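Local structure of diacylglycerol lipase (Aspergillus oryzae, 5XK2) at the interface of chains A and B. The protein hydrolyses the ester bonds of mono- and diacylglycerols as a class 3 lipase, an alpha/beta-hydrolase-fold enzyme captured here in a closed conformation. Coordinates in Å, arbitrary orientation; residue numbers count along the deposited sequence, not the author numbering. Chains: chain A/B, Diacylglycerol lipase.

The interface of chains A and B. Residues chain A 207, 211, 213, 259-260, 262; chain B 260-263.
A:Pro260 and B:Leu262 are joined through their backbones, and the two-fold axis repeats the bond between B:Pro260 and A:Leu262. The amide N of B:Leu262 gives its hydrogen to O of A:Pro260 at 2.7 Å, and N of A:Leu262 reaches O of B:Pro260 at 2.8 Å. Both bonds are nearly straight, and each donor lies close to the extension of the carbonyl bond. Each leucine opens the 3-10 helix 262-269, where a first-turn amide has no earlier carbonyl of its own helix to bind; the partner chain supplies one. Proline suits the acceptor place, since its ring restricts phi and may help to hold the carbonyl in position.

B:Asp261 caps this helix start. Its carboxylate OD1 accepts the amide hydrogen of B:Leu263 at 2.9 Å, a bent bond (145° at the hydrogen) that arrives from above the carboxylate plane. The same oxygen lies against the ring carbons CG and CD of A:Pro260, 3.4 Å from CG, while OD2 faces the methyl groups of A:Leu259. An acid fits here because it can bind a helix-start amide and might also interact favourably with the helix dipole.

Around this polar core, branched leucines fill the apolar surface, their two methyls letting one side chain meet two partners. The CG of B:Leu262 stands anti to its backbone N (chi1 171°), pointing the branch toward A:Leu262, where the CD1 methyls meet at 3.9 Å; the two equivalent side chains cross at about a right angle. Its other methyl, CD2, touches both CD1 of A:Leu211 and CB of A:Pro207, whose rigid ring offers a firm apolar surface. B:Leu263 meets A:Leu213 tip to tip, with CD2 3.6 Å from CD1, and the same methyl touches CD2 of A:Leu211.

Reciprocal backbone bonds flanked by leucine packing thus tie two copies of the lipase together at their 3-10 helix starts, although the structure alone does not show that this dimer forms in solution.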
# COMPACT_ATOMS: atom_id res chain seq x y z
N PRO A 207 2.11 11.05 3.72
CA PRO A 207 0.82 11.25 3.04
C PRO A 207 -0.41 10.86 3.86
O PRO A 207 -1.52 11.35 3.58
CB PRO A 207 0.94 10.35 1.80
CG PRO A 207 1.89 9.27 2.20
CD PRO A 207 2.91 9.97 3.11
N LEU A 211 -5.28 12.25 4.63
CA LEU A 211 -6.48 11.51 4.25
C LEU A 211 -7.33 11.18 5.46
O LEU A 211 -6.80 11.00 6.56
CB LEU A 211 -6.11 10.21 3.53
CG LEU A 211 -5.39 10.38 2.20
CD1 LEU A 211 -5.02 9.01 1.67
CD2 LEU A 211 -6.26 11.14 1.21
N LEU A 213 -9.72 13.53 2.75
CA LEU A 213 -9.54 14.91 2.32
C LEU A 213 -10.39 15.91 3.09
O LEU A 213 -11.48 15.59 3.59
CB LEU A 213 -9.87 15.05 0.84
CG LEU A 213 -9.10 14.20 -0.16
CD1 LEU A 213 -9.57 14.53 -1.56
CD2 LEU A 213 -7.62 14.47 -0.02
N LEU A 259 -0.95 17.70 -1.63
CA LEU A 259 -1.34 16.36 -2.06
C LEU A 259 -0.66 15.26 -1.22
O LEU A 259 0.43 15.47 -0.69
CB LEU A 259 -0.98 16.15 -3.54
CG LEU A 259 -1.81 16.86 -4.62
CD1 LEU A 259 -1.42 16.32 -5.99
CD2 LEU A 259 -3.29 16.68 -4.38
N PRO A 260 -1.30 14.08 -1.09
CA PRO A 260 -0.69 12.90 -0.48
C PRO A 260 0.25 12.18 -1.46
O PRO A 260 -0.22 11.46 -2.32
CB PRO A 260 -1.88 12.02 -0.08
CG PRO A 260 -3.02 12.48 -0.92
CD PRO A 260 -2.74 13.89 -1.38
N LEU A 262 2.56 9.52 -2.84
CA LEU A 262 2.83 8.10 -2.62
C LEU A 262 4.30 7.86 -2.29
O LEU A 262 4.63 7.02 -1.43
CB LEU A 262 2.42 7.29 -3.86
CG LEU A 262 2.82 5.81 -3.87
CD1 LEU A 262 2.17 5.07 -2.72
CD2 LEU A 262 2.37 5.20 -5.18
N PRO B 260 2.88 11.59 -7.89
CA PRO B 260 2.15 10.33 -7.68
C PRO B 260 1.19 10.44 -6.49
O PRO B 260 1.62 10.31 -5.34
CB PRO B 260 3.27 9.30 -7.44
CG PRO B 260 4.46 10.06 -7.08
CD PRO B 260 4.22 11.53 -7.28
N ASP B 261 -0.05 10.81 -6.76
CA ASP B 261 -1.07 11.00 -5.72
C ASP B 261 -1.54 9.65 -5.15
O ASP B 261 -2.08 8.80 -5.87
CB ASP B 261 -2.25 11.77 -6.33
CG ASP B 261 -3.25 12.26 -5.29
OD1 ASP B 261 -3.37 11.68 -4.20
OD2 ASP B 261 -3.96 13.25 -5.60
N LEU B 262 -1.35 9.46 -3.84
CA LEU B 262 -1.76 8.22 -3.17
C LEU B 262 -3.24 7.97 -3.33
O LEU B 262 -3.68 6.82 -3.47
CB LEU B 262 -1.39 8.25 -1.68
CG LEU B 262 -1.94 7.14 -0.78
CD1 LEU B 262 -1.40 5.80 -1.22
CD2 LEU B 262 -1.54 7.41 0.65
N LEU B 263 -4.03 9.04 -3.31
CA LEU B 263 -5.47 8.87 -3.37
C LEU B 263 -5.95 8.58 -4.80
O LEU B 263 -7.11 8.24 -5.02
CB LEU B 263 -6.17 10.10 -2.80
CG LEU B 263 -7.68 9.95 -2.61
CD1 LEU B 263 -8.05 8.80 -1.67
CD2 LEU B 263 -8.25 11.26 -2.10